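Local coordinates for cytoplasmic protein (Cryptococcus neoformans var. grubii serotype A, PDB 7LPO), which probably hydrolyses steryl beta-glucosides, splitting glucose from the sterol, as a sterylglucosidase of glycoside hydrolase family 5, at residues A[464-468]-A[487-493]; A[553-558]-A[664-668]; A[62-66]-A[168-172]. One frame throughout, in Å; residues are numbered along the deposited sequence.

Contact 1: A[464-468]-A[487-493]; sequences WNWFN and RIGEGPI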
ATOM      1  N   TRP A 464      11.892   0.609  17.604  1.00 19.86           N
ATOM      2  CA  TRP A 464      13.114   0.463  16.818  1.00 17.08           C
ATOM      3  C   TRP A 464      14.040  -0.419  17.641  1.00 17.77           C
ATOM      4  O   TRP A 464      14.629   0.034  18.624  1.00 16.99           O
ATOM      5  CB  TRP A 464      13.761   1.803  16.521  1.00 16.20           C
ATOM      6  CG  TRP A 464      15.050   1.653  15.781  1.00 15.45           C
ATOM      7  CD1 TRP A 464      16.276   2.079  16.189  1.00 16.31           C
ATOM      8  CD2 TRP A 464      15.251   1.013  14.510  1.00 16.73           C
ATOM      9  NE1 TRP A 464      17.230   1.760  15.248  1.00 17.77           N
ATOM     10  CE2 TRP A 464      16.629   1.105  14.208  1.00 18.00           C
ATOM     11  CE3 TRP A 464      14.403   0.372  13.601  1.00 18.57           C
ATOM     12  CZ2 TRP A 464      17.175   0.595  13.035  1.00 19.09           C
ATOM     13  CZ3 TRP A 464      14.944  -0.138  12.431  1.00 20.02           C
ATOM     14  CH2 TRP A 464      16.319  -0.026  12.160  1.00 20.98           C
ATOM     15  N   ASN A 465      14.150  -1.690  17.262  1.00 15.14           N
ATOM     16  CA  ASN A 465      14.918  -2.658  18.031  1.00 15.18           C
ATOM     17  C   ASN A 465      16.401  -2.615  17.692  1.00 15.17           C
ATOM     18  O   ASN A 465      16.793  -2.258  16.580  1.00 16.47           O
ATOM     19  CB  ASN A 465      14.380  -4.058  17.769  1.00 15.20           C
ATOM     20  CG  ASN A 465      12.936  -4.192  18.175  1.00 18.30           C
ATOM     21  OD1 ASN A 465      12.018  -4.202  17.341  1.00 19.41           O
ATOM     22  ND2 ASN A 465      12.719  -4.277  19.470  1.00 16.05           N
ATOM     23  N   TRP A 466      17.226  -3.002  18.667  1.00 16.12           N
ATOM     24  CA  TRP A 466      18.663  -3.138  18.463  1.00 16.11           C
ATOM     25  C   TRP A 466      19.006  -4.397  17.684  1.00 16.83           C
ATOM     26  O   TRP A 466      20.183  -4.626  17.381  1.00 18.81           O
ATOM     27  CB  TRP A 466      19.403  -3.132  19.811  1.00 18.65           C
ATOM     28  CG  TRP A 466      18.863  -4.099  20.821  1.00 20.00           C
ATOM     29  CD1 TRP A 466      17.934  -3.840  21.783  1.00 22.21           C
ATOM     30  CD2 TRP A 466      19.226  -5.477  20.978  1.00 17.27           C
ATOM     31  NE1 TRP A 466      17.680  -4.975  22.521  1.00 20.42           N
ATOM     32  CE2 TRP A 466      18.464  -5.992  22.046  1.00 18.63           C
ATOM     33  CE3 TRP A 466      20.119  -6.324  20.319  1.00 16.24           C
ATOM     34  CZ2 TRP A 466      18.557  -7.318  22.460  1.00 18.30           C
ATOM     35  CZ3 TRP A 466      20.217  -7.638  20.734  1.00 16.28           C
ATOM     36  CH2 TRP A 466      19.435  -8.126  21.792  1.00 17.43           C
ATOM     37  N   PHE A 467      18.003  -5.213  17.372  1.00 17.48           N
ATOM     38  CA  PHE A 467      18.133  -6.379  16.516  1.00 17.64           C
ATOM     39  C   PHE A 467      17.055  -6.318  15.443  1.00 16.35           C
ATOM     40  O   PHE A 467      16.089  -5.560  15.546  1.00 16.84           O
ATOM     41  CB  PHE A 467      17.965  -7.677  17.308  1.00 19.81           C
ATOM     42  CG  PHE A 467      16.614  -7.806  17.943  1.00 20.62           C
ATOM     43  CD1 PHE A 467      16.362  -7.228  19.172  1.00 22.30           C
ATOM     44  CD2 PHE A 467      15.585  -8.471  17.295  1.00 21.56           C
ATOM     45  CE1 PHE A 467      15.113  -7.320  19.764  1.00 21.35           C
ATOM     46  CE2 PHE A 467      14.336  -8.564  17.874  1.00 20.52           C
ATOM     47  CZ  PHE A 467      14.101  -7.987  19.116  1.00 20.72           C
ATOM     48  N   ASN A 468      17.222  -7.130  14.411  1.00 16.03           N
ATOM     49  CA  ASN A 468      16.199  -7.290  13.387  1.00 18.77           C
ATOM     50  C   ASN A 468      16.487  -8.612  12.695  1.00 20.34           C
ATOM     51  O   ASN A 468      17.439  -9.314  13.047  1.00 21.23           O
ATOM     52  CB  ASN A 468      16.165  -6.106  12.411  1.00 17.73           C
ATOM     53  CG  ASN A 468      14.792  -5.912  11.772  1.00 18.89           C
ATOM     54  OD1 ASN A 468      14.108  -6.882  11.429  1.00 15.16           O
ATOM     55  ND2 ASN A 468      14.383  -4.655  11.614  1.00 15.76           N
ATOM     56  N   ARG A 487      20.142 -10.115  12.717  1.00 18.19           N
ATOM     57  CA  ARG A 487      21.232  -9.154  12.645  1.00 17.93           C
ATOM     58  C   ARG A 487      21.179  -8.234  13.852  1.00 18.58           C
ATOM     59  O   ARG A 487      20.105  -7.947  14.391  1.00 17.89           O
ATOM     60  CB  ARG A 487      21.177  -8.313  11.376  1.00 20.30           C
ATOM     61  CG  ARG A 487      21.118  -9.121  10.113  1.00 22.32           C
ATOM     62  CD  ARG A 487      22.467  -9.782   9.785  1.00 25.67           C
ATOM     63  NE  ARG A 487      22.363 -10.405   8.473  1.00 30.44           N
ATOM     64  CZ  ARG A 487      21.798 -11.587   8.257  1.00 35.49           C
ATOM     65  NH1 ARG A 487      21.325 -12.290   9.278  1.00 38.29           N
ATOM     66  NH2 ARG A 487      21.720 -12.069   7.026  1.00 36.85           N
ATOM     67  N   ILE A 488      22.361  -7.781  14.269  1.00 20.38           N
ATOM     68  CA  ILE A 488      22.532  -6.948  15.452  1.00 21.58           C
ATOM     69  C   ILE A 488      23.249  -5.675  15.042  1.00 20.70           C
ATOM     70  O   ILE A 488      24.224  -5.722  14.288  1.00 23.55           O
ATOM     71  CB  ILE A 488      23.340  -7.692  16.536  1.00 27.98           C
ATOM     72  CG1 ILE A 488      22.592  -8.938  17.004  1.00 30.20           C
ATOM     73  CG2 ILE A 488      23.660  -6.768  17.701  1.00 32.48           C
ATOM     74  CD1 ILE A 488      21.170  -8.702  17.344  1.00 32.59           C
ATOM     75  N   GLY A 489      22.771  -4.545  15.530  1.00 20.16           N
ATOM     76  CA  GLY A 489      23.487  -3.298  15.315  1.00 18.96           C
ATOM     77  C   GLY A 489      23.013  -2.555  14.086  1.00 17.92           C
ATOM     78  O   GLY A 489      22.514  -3.133  13.124  1.00 16.50           O
ATOM     79  N   GLU A 490      23.191  -1.230  14.122  1.00 21.27           N
ATOM     80  CA  GLU A 490      22.684  -0.376  13.055  1.00 23.72           C
ATOM     81  C   GLU A 490      23.238  -0.800  11.703  1.00 23.39           C
ATOM     82  O   GLU A 490      22.487  -0.956  10.735  1.00 25.87           O
ATOM     83  CB  GLU A 490      23.041   1.084  13.332  1.00 28.92           C
ATOM     84  CG  GLU A 490      22.319   1.700  14.515  1.00 34.55           C
ATOM     85  CD  GLU A 490      20.885   2.107  14.191  1.00 37.88           C
ATOM     86  OE1 GLU A 490      20.647   2.688  13.104  1.00 36.16           O
ATOM     87  OE2 GLU A 490      20.002   1.848  15.038  1.00 40.02           O
ATOM     88  N   GLY A 491      24.555  -0.972  11.615  1.00 22.42           N
ATOM     89  CA  GLY A 491      25.211  -1.303  10.372  1.00 20.57           C
ATOM     90  C   GLY A 491      24.657  -2.566   9.746  1.00 19.65           C
ATOM     91  O   GLY A 491      24.109  -2.549   8.636  1.00 16.04           O
ATOM     92  N   PRO A 492      24.797  -3.693  10.450  1.00 16.01           N
ATOM     93  CA  PRO A 492      24.281  -4.956   9.901  1.00 15.75           C
ATOM     94  C   PRO A 492      22.785  -4.937   9.639  1.00 15.94           C
ATOM     95  O   PRO A 492      22.323  -5.596   8.699  1.00 16.18           O
ATOM     96  CB  PRO A 492      24.664  -5.994  10.971  1.00 17.68           C
ATOM     97  CG  PRO A 492      25.873  -5.391  11.691  1.00 17.25           C
ATOM     98  CD  PRO A 492      25.668  -3.891  11.631  1.00 16.94           C
ATOM     99  N   ILE A 493      22.007  -4.216  10.445  1.00 14.42           N
ATOM    100  CA  ILE A 493      20.567  -4.175  10.218  1.00 14.41           C
ATOM    101  C   ILE A 493      20.262  -3.423   8.931  1.00 14.36           C
ATOM    102  O   ILE A 493      19.479  -3.882   8.094  1.00 15.26           O
ATOM    103  CB  ILE A 493      19.846  -3.547  11.423  1.00 17.43           C
ATOM    104  CG1 ILE A 493      19.896  -4.501  12.626  1.00 16.88           C
ATOM    105  CG2 ILE A 493      18.400  -3.218  11.065  1.00 15.72           C
ATOM    106  CD1 ILE A 493      19.433  -3.881  13.947  1.00 16.72           C
TER
HETATM  107  O   HOH W   1      19.697  -0.586  15.897  1.00 34.24           O

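Contact 2: A[553-558]-A[664-668]; sequences MDCSMN and AFCRP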
ATOM      1  N   MET A 553      13.142   5.126  10.216  1.00 16.83           N
ATOM      2  CA  MET A 553      12.842   5.728   8.921  1.00 18.57           C
ATOM      3  C   MET A 553      14.072   5.728   8.012  1.00 17.72           C
ATOM      4  O   MET A 553      13.989   5.357   6.842  1.00 17.34           O
ATOM      5  CB  MET A 553      12.347   7.160   9.127  1.00 20.11           C
ATOM      6  CG  MET A 553      11.811   7.852   7.896  1.00 24.39           C
ATOM      7  SD  MET A 553      10.116   7.337   7.480  1.00 33.77           S
ATOM      8  CE  MET A 553      10.381   6.563   5.977  1.00 30.41           C
ATOM      9  N   ASP A 554      15.209   6.181   8.550  1.00 14.61           N
ATOM     10  CA  ASP A 554      16.430   6.287   7.746  1.00 16.09           C
ATOM     11  C   ASP A 554      16.928   4.924   7.279  1.00 16.67           C
ATOM     12  O   ASP A 554      17.470   4.815   6.175  1.00 16.34           O
ATOM     13  CB  ASP A 554      17.507   7.007   8.566  1.00 17.22           C
ATOM     14  CG  ASP A 554      18.777   7.263   7.781  1.00 20.11           C
ATOM     15  OD1 ASP A 554      18.701   7.711   6.621  1.00 21.97           O
ATOM     16  OD2 ASP A 554      19.868   7.016   8.332  1.00 19.97           O
ATOM     17  N   CYS A 555      16.750   3.879   8.090  1.00 15.37           N
ATOM     18  CA  CYS A 555      17.094   2.528   7.651  1.00 18.02           C
ATOM     19  C   CYS A 555      16.223   2.088   6.476  1.00 14.21           C
ATOM     20  O   CYS A 555      16.724   1.563   5.473  1.00 14.19           O
ATOM     21  CB  CYS A 555      16.950   1.553   8.816  1.00 16.38           C
ATOM     22  SG  CYS A 555      17.133  -0.171   8.335  1.00 20.66           S
ATOM     23  N   SER A 556      14.913   2.316   6.568  1.00 14.20           N
ATOM     24  CA  SER A 556      14.038   1.936   5.464  1.00 15.36           C
ATOM     25  C   SER A 556      14.331   2.764   4.220  1.00 16.84           C
ATOM     26  O   SER A 556      14.316   2.234   3.101  1.00 18.60           O
ATOM     27  CB  SER A 556      12.573   2.083   5.874  1.00 14.19           C
ATOM     28  OG  SER A 556      12.132   0.911   6.528  1.00 15.28           O
ATOM     29  N   MET A 557      14.596   4.065   4.386  1.00 16.38           N
ATOM     30  CA  MET A 557      14.901   4.904   3.229  1.00 15.00           C
ATOM     31  C   MET A 557      16.269   4.561   2.632  1.00 14.24           C
ATOM     32  O   MET A 557      16.437   4.539   1.407  1.00 14.22           O
ATOM     33  CB  MET A 557      14.847   6.378   3.627  1.00 17.56           C
ATOM     34  CG  MET A 557      13.466   6.912   3.946  1.00 21.53           C
ATOM     35  SD  MET A 557      12.328   6.767   2.548  1.00 27.38           S
ATOM     36  CE  MET A 557      11.371   5.340   3.053  1.00 24.00           C
ATOM     37  N   ASN A 558      17.270   4.322   3.477  1.00 16.20           N
ATOM     38  CA  ASN A 558      18.572   3.902   2.965  1.00 15.25           C
ATOM     39  C   ASN A 558      18.458   2.612   2.168  1.00 15.45           C
ATOM     40  O   ASN A 558      19.226   2.394   1.227  1.00 17.10           O
ATOM     41  CB  ASN A 558      19.560   3.728   4.121  1.00 15.58           C
ATOM     42  CG  ASN A 558      20.942   3.231   3.657  1.00 17.16           C
ATOM     43  OD1 ASN A 558      21.684   3.951   2.994  1.00 18.47           O
ATOM     44  ND2 ASN A 558      21.280   1.998   4.011  1.00 17.04           N
ATOM     45  N   ALA A 664      15.029  12.131   8.159  1.00 15.44           N
ATOM     46  CA  ALA A 664      15.176  10.806   7.570  1.00 14.84           C
ATOM     47  C   ALA A 664      14.399  10.637   6.272  1.00 14.14           C
ATOM     48  O   ALA A 664      14.873   9.939   5.370  1.00 14.12           O
ATOM     49  CB  ALA A 664      14.740   9.731   8.570  1.00 15.12           C
ATOM     50  N   PHE A 665      13.221  11.256   6.136  1.00 16.63           N
ATOM     51  CA  PHE A 665      12.445  11.042   4.920  1.00 19.18           C
ATOM     52  C   PHE A 665      12.655  12.113   3.858  1.00 18.92           C
ATOM     53  O   PHE A 665      12.315  11.871   2.698  1.00 19.18           O
ATOM     54  CB  PHE A 665      10.942  10.885   5.230  1.00 16.16           C
ATOM     55  CG  PHE A 665      10.252  12.103   5.797  1.00 14.20           C
ATOM     56  CD1 PHE A 665       9.975  13.208   5.010  1.00 14.18           C
ATOM     57  CD2 PHE A 665       9.794  12.094   7.105  1.00 14.35           C
ATOM     58  CE1 PHE A 665       9.295  14.299   5.531  1.00 14.43           C
ATOM     59  CE2 PHE A 665       9.102  13.175   7.631  1.00 16.44           C
ATOM     60  CZ  PHE A 665       8.850  14.281   6.843  1.00 16.42           C
ATOM     61  N   CYS A 666      13.229  13.261   4.203  1.00 18.13           N
ATOM     62  CA  CYS A 666      13.558  14.301   3.231  1.00 16.03           C
ATOM     63  C   CYS A 666      15.051  14.204   2.939  1.00 14.06           C
ATOM     64  O   CYS A 666      15.876  14.534   3.800  1.00 15.79           O
ATOM     65  CB  CYS A 666      13.187  15.685   3.761  1.00 16.41           C
ATOM     66  SG  CYS A 666      13.488  17.010   2.572  1.00 18.74           S
ATOM     67  N   ARG A 667      15.393  13.751   1.733  1.00 15.32           N
ATOM     68  CA  ARG A 667      16.741  13.290   1.428  1.00 15.54           C
ATOM     69  C   ARG A 667      17.167  13.730   0.036  1.00 15.44           C
ATOM     70  O   ARG A 667      16.323  13.890  -0.852  1.00 16.52           O
ATOM     71  CB  ARG A 667      16.848  11.757   1.484  1.00 20.57           C
ATOM     72  CG  ARG A 667      16.092  11.084   2.624  1.00 24.02           C
ATOM     73  CD  ARG A 667      15.770   9.627   2.280  1.00 23.05           C
ATOM     74  NE  ARG A 667      16.967   8.807   2.129  1.00 21.33           N
ATOM     75  CZ  ARG A 667      17.704   8.347   3.144  1.00 20.08           C
ATOM     76  NH1 ARG A 667      17.375   8.623   4.404  1.00 19.01           N
ATOM     77  NH2 ARG A 667      18.777   7.606   2.898  1.00 19.33           N
ATOM     78  N   PRO A 668      18.469  13.919  -0.184  1.00 15.91           N
ATOM     79  CA  PRO A 668      18.951  14.180  -1.549  1.00 17.94           C
ATOM     80  C   PRO A 668      18.821  12.944  -2.425  1.00 20.04           C
ATOM     81  O   PRO A 668      19.024  11.815  -1.971  1.00 21.31           O
ATOM     82  CB  PRO A 668      20.422  14.550  -1.339  1.00 17.04           C
ATOM     83  CG  PRO A 668      20.800  13.781  -0.082  1.00 16.40           C
ATOM     84  CD  PRO A 668      19.575  13.848   0.793  1.00 16.07           C
TER
HETATM   85  O   HOH W   2      20.588   6.971   5.013  1.00 18.97           O

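Contact 3: A[62-66]-A[168-172]; sequences WETAE and PYHLT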
ATOM      1  N   TRP A  62     -22.603   1.876  11.036  1.00 16.78           N
ATOM      2  CA  TRP A  62     -23.467   1.008  10.246  1.00 16.56           C
ATOM      3  C   TRP A  62     -24.589   1.788   9.562  1.00 18.75           C
ATOM      4  O   TRP A  62     -24.906   1.530   8.394  1.00 17.87           O
ATOM      5  CB  TRP A  62     -24.066  -0.072  11.146  1.00 16.46           C
ATOM      6  CG  TRP A  62     -23.081  -1.023  11.737  1.00 18.86           C
ATOM      7  CD1 TRP A  62     -22.747  -1.145  13.057  1.00 20.31           C
ATOM      8  CD2 TRP A  62     -22.303  -1.992  11.038  1.00 20.09           C
ATOM      9  NE1 TRP A  62     -21.831  -2.145  13.227  1.00 20.71           N
ATOM     10  CE2 TRP A  62     -21.527  -2.676  12.000  1.00 21.94           C
ATOM     11  CE3 TRP A  62     -22.192  -2.362   9.696  1.00 21.42           C
ATOM     12  CZ2 TRP A  62     -20.631  -3.693  11.659  1.00 21.46           C
ATOM     13  CZ3 TRP A  62     -21.294  -3.379   9.356  1.00 22.80           C
ATOM     14  CH2 TRP A  62     -20.530  -4.030  10.337  1.00 22.11           C
ATOM     15  N   GLU A  63     -25.195   2.747  10.270  1.00 20.80           N
ATOM     16  CA  GLU A  63     -26.410   3.388   9.771  1.00 22.75           C
ATOM     17  C   GLU A  63     -26.170   4.134   8.464  1.00 23.22           C
ATOM     18  O   GLU A  63     -26.990   4.061   7.540  1.00 23.59           O
ATOM     19  CB  GLU A  63     -26.961   4.350  10.821  1.00 24.52           C
ATOM     20  CG  GLU A  63     -27.502   3.681  12.066  1.00 29.06           C
ATOM     21  CD  GLU A  63     -26.424   3.429  13.113  1.00 34.05           C
ATOM     22  OE1 GLU A  63     -25.222   3.631  12.814  1.00 35.74           O
ATOM     23  OE2 GLU A  63     -26.777   3.019  14.242  1.00 36.31           O
ATOM     24  N   THR A  64     -25.071   4.882   8.373  1.00 24.43           N
ATOM     25  CA  THR A  64     -24.828   5.639   7.152  1.00 23.53           C
ATOM     26  C   THR A  64     -24.594   4.703   5.974  1.00 20.42           C
ATOM     27  O   THR A  64     -25.060   4.971   4.862  1.00 17.86           O
ATOM     28  CB  THR A  64     -23.642   6.587   7.325  1.00 27.35           C
ATOM     29  OG1 THR A  64     -22.497   5.855   7.768  1.00 31.03           O
ATOM     30  CG2 THR A  64     -23.965   7.675   8.345  1.00 27.66           C
ATOM     31  N   ALA A  65     -23.876   3.598   6.194  1.00 18.73           N
ATOM     32  CA  ALA A  65     -23.608   2.677   5.092  1.00 19.06           C
ATOM     33  C   ALA A  65     -24.872   1.914   4.698  1.00 18.94           C
ATOM     34  O   ALA A  65     -25.113   1.664   3.508  1.00 17.65           O
ATOM     35  CB  ALA A  65     -22.479   1.714   5.471  1.00 19.07           C
ATOM     36  N   GLU A  66     -25.694   1.532   5.682  1.00 18.98           N
ATOM     37  CA  GLU A  66     -26.948   0.856   5.354  1.00 20.04           C
ATOM     38  C   GLU A  66     -27.859   1.757   4.536  1.00 21.01           C
ATOM     39  O   GLU A  66     -28.623   1.268   3.695  1.00 21.76           O
ATOM     40  CB  GLU A  66     -27.676   0.406   6.622  1.00 20.97           C
ATOM     41  CG  GLU A  66     -26.975  -0.700   7.384  1.00 24.10           C
ATOM     42  CD  GLU A  66     -27.179  -2.075   6.769  1.00 27.76           C
ATOM     43  OE1 GLU A  66     -27.667  -2.162   5.626  1.00 29.15           O
ATOM     44  OE2 GLU A  66     -26.852  -3.076   7.437  1.00 28.82           O
ATOM     45  N   PRO A 168     -23.684  -8.513   8.543  1.00 18.84           N
ATOM     46  CA  PRO A 168     -22.590  -7.715   9.136  1.00 16.97           C
ATOM     47  C   PRO A 168     -22.661  -7.595  10.651  1.00 16.10           C
ATOM     48  O   PRO A 168     -21.621  -7.467  11.310  1.00 18.32           O
ATOM     49  CB  PRO A 168     -22.745  -6.340   8.466  1.00 18.96           C
ATOM     50  CG  PRO A 168     -23.605  -6.584   7.226  1.00 19.85           C
ATOM     51  CD  PRO A 168     -24.491  -7.747   7.566  1.00 19.72           C
ATOM     52  N   TYR A 169     -23.858  -7.633  11.229  1.00 18.69           N
ATOM     53  CA  TYR A 169     -24.012  -7.453  12.664  1.00 21.49           C
ATOM     54  C   TYR A 169     -23.614  -8.675  13.475  1.00 23.99           C
ATOM     55  O   TYR A 169     -23.569  -8.580  14.706  1.00 24.48           O
ATOM     56  CB  TYR A 169     -25.456  -7.060  12.946  1.00 23.47           C
ATOM     57  CG  TYR A 169     -25.781  -5.801  12.191  1.00 26.36           C
ATOM     58  CD1 TYR A 169     -25.188  -4.598  12.546  1.00 30.32           C
ATOM     59  CD2 TYR A 169     -26.629  -5.815  11.102  1.00 27.23           C
ATOM     60  CE1 TYR A 169     -25.450  -3.436  11.851  1.00 33.00           C
ATOM     61  CE2 TYR A 169     -26.910  -4.654  10.406  1.00 30.13           C
ATOM     62  CZ  TYR A 169     -26.313  -3.468  10.785  1.00 32.09           C
ATOM     63  OH  TYR A 169     -26.573  -2.303  10.102  1.00 32.79           O
ATOM     64  N   HIS A 170     -23.285  -9.792  12.829  1.00 21.92           N
ATOM     65  CA  HIS A 170     -22.868 -10.995  13.537  1.00 22.12           C
ATOM     66  C   HIS A 170     -21.367 -11.252  13.421  1.00 19.11           C
ATOM     67  O   HIS A 170     -20.884 -12.281  13.906  1.00 19.63           O
ATOM     68  CB  HIS A 170     -23.668 -12.194  13.025  1.00 21.36           C
ATOM     69  CG  HIS A 170     -25.136 -12.084  13.299  1.00 23.00           C
ATOM     70  ND1 HIS A 170     -26.064 -12.946  12.757  1.00 24.38           N
ATOM     71  CD2 HIS A 170     -25.839 -11.199  14.044  1.00 22.99           C
ATOM     72  CE1 HIS A 170     -27.273 -12.600  13.156  1.00 23.12           C
ATOM     73  NE2 HIS A 170     -27.164 -11.545  13.942  1.00 24.12           N
ATOM     74  N   LEU A 171     -20.622 -10.331  12.799  1.00 15.74           N
ATOM     75  CA  LEU A 171     -19.190 -10.518  12.601  1.00 16.36           C
ATOM     76  C   LEU A 171     -18.457 -10.617  13.929  1.00 17.30           C
ATOM     77  O   LEU A 171     -17.594 -11.482  14.107  1.00 20.70           O
ATOM     78  CB  LEU A 171     -18.630  -9.357  11.777  1.00 18.09           C
ATOM     79  CG  LEU A 171     -19.093  -9.277  10.319  1.00 20.97           C
ATOM     80  CD1 LEU A 171     -18.837  -7.904   9.704  1.00 21.51           C
ATOM     81  CD2 LEU A 171     -18.368 -10.379   9.528  1.00 21.74           C
ATOM     82  N   THR A 172     -18.801  -9.751  14.878  1.00 18.65           N
ATOM     83  CA  THR A 172     -18.094  -9.705  16.153  1.00 19.74           C
ATOM     84  C   THR A 172     -18.433 -10.910  17.023  1.00 17.45           C
ATOM     85  O   THR A 172     -17.542 -11.525  17.617  1.00 15.92           O
ATOM     86  CB  THR A 172     -18.437  -8.403  16.880  1.00 25.10           C
ATOM     87  OG1 THR A 172     -17.958  -7.289  16.113  1.00 25.76           O
ATOM     88  CG2 THR A 172     -17.824  -8.377  18.274  1.00 27.53           C
TER

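Contact 1: A[464-468]-A[487-493]
A two-stranded antiparallel sheet that runs straight into a helix shows how a loop excursion of a (beta/alpha)8 barrel can be tied to the helix that follows it. Arg487 opens 487-493 in a hydrogen-bonded pair with Asn468: Arg487 N donates to Asn468 O (2.8 Å) and Asn468 N to Arg487 O (3.0 Å), while the side-chain amide of Asn468 is held by Asp455. The same Arg487 O also receives a CA-H...O contact from Phe467 CA at 3.3 Å. Ile488 faces Phe467 in the adjoining non-hydrogen-bonded pair, and its CD1 packs against both Phe467 CB (3.4 Å) and Trp466 CZ3 (3.7 Å). At Gly489 the chain turns from strand to helix, with a positive phi of 93° at which a side chain would jam against the preceding carbonyl. Its N still reaches back to Trp466 O (3.2 Å), while Gly489 O, at the N-cap residue, accepts Ile493 N (2.9 Å) in the first helical turn. Glu490 OE2 then serves two donors, Trp464 NE1 at the edge of the indole (2.8 Å) and a water (2.6 Å); the Trp464 ring also rests on helix 547-559. One turn into the helix, Ile493 points toward residues 464-468 and packs against them: Ile493 CG2 lies 3.9 Å from Asn468 CB and 4.0 Å from Trp464 CH2, and Ile493 CD1 3.6 Å from Trp466 O.

Contact 2: A[553-558]-A[664-668]
This is a buried contact between helix 547-559 and the end of helix 662-665, built round a salt bridge; helix 547-559 is the last before barrel strand 567-570, and helix 662-665 ends as the chain passes toward the C-terminal beta-rich region. The small Ala664 packs against the longer Met553 side chain: Ala664 CB sits 3.5 Å from Met553 CG and 3.6 Å from Asp554 N, so the two backbones come within 4.7 Å, CA to CA, at Asp554 and Ala664. Beyond the helix end, Arg667 turns its guanidinium back. Arg667 NH1 donates to Asp554 OD1 (2.7 Å) and to the backbone carbonyl Ala664 O (3.0 Å), in the last turn of helix 662-665, while Met557 CB lies over one guanidinium face, 3.5 Å from Arg667 NH1. A water bridges Asp554 OD1 (2.6 Å) and Arg667 NH2 (2.9 Å). Asp554 OD2 pairs with Arg494, and Arg667 NH2 with Asp561. The buried charges of Asp554 and Arg667 are therefore each matched by a second partner, in the alternating order Arg494-Asp554-Arg667-Asp561.

Contact 3: A[62-66]-A[168-172]
The backbones keep their distance: even the closest CA atoms, those of Trp62 and Tyr169, are 8.8 Å apart, so side chains must span the gap. On one side is helix 61-66, where Glu66 N bonds to Trp62 O (2.8 Å) and the two side chains, one turn apart, both project toward 168-172. On the other, residues 168-172 lie in the loop after helix 159-163, with a weak bond from Leu171 N to Pro168 O (3.4 Å). Trp62 is the hub. The edge of the Tyr169 ring meets its face in an edge-to-face stack, the Tyr169 centroid 4.8 Å from that of the five-membered ring of Trp62 and the planes at 59°, with Tyr169 CE1 3.4 Å from Trp62 CG. In the barrel topology the helix belongs to the excursion after strand 35-43 and residues 168-172 to the one after strand 137-143, so the contact joins the loops following the first and third barrel strands. The benzo side of the indole continues the packing: Trp62 CZ3 touches Pro168 CB at 3.4 Å, and Trp62 CH2 approaches Leu171 CD1 at 4.3 Å. Trp62 NE1 is satisfied by Glu182, from beyond the two segments. The phenol of Tyr169 extends past the indole to the next turn of the helix, where Tyr169 OH donates to Glu66 OE2 at 2.8 Å; the same carboxylate oxygen is also hydrogen-bonded to the hydroxyl of Tyr162, on helix 159-163.

Contacts 1 and 2 are neighbours, their centres 16 Å apart, and they meet directly through the helix of residues 553-558: Trp464 CH2 packs on Cys555 CB at 3.8 Å and Ile493 CG2 lies 4.3 Å from Cys555 SG. Helix 547-559 thus presents Cys555 to contact 1 while Met553, Asp554 and Met557 serve contact 2. Contact 3 is remote, its centre 43 Å from that of contact 1 and 41 Å from that of contact 2, across the chain's centre from the latter. It joins loops that follow barrel strands; in family 5 enzymes generally, the active site opens at the ends of the strands from which such loops depart.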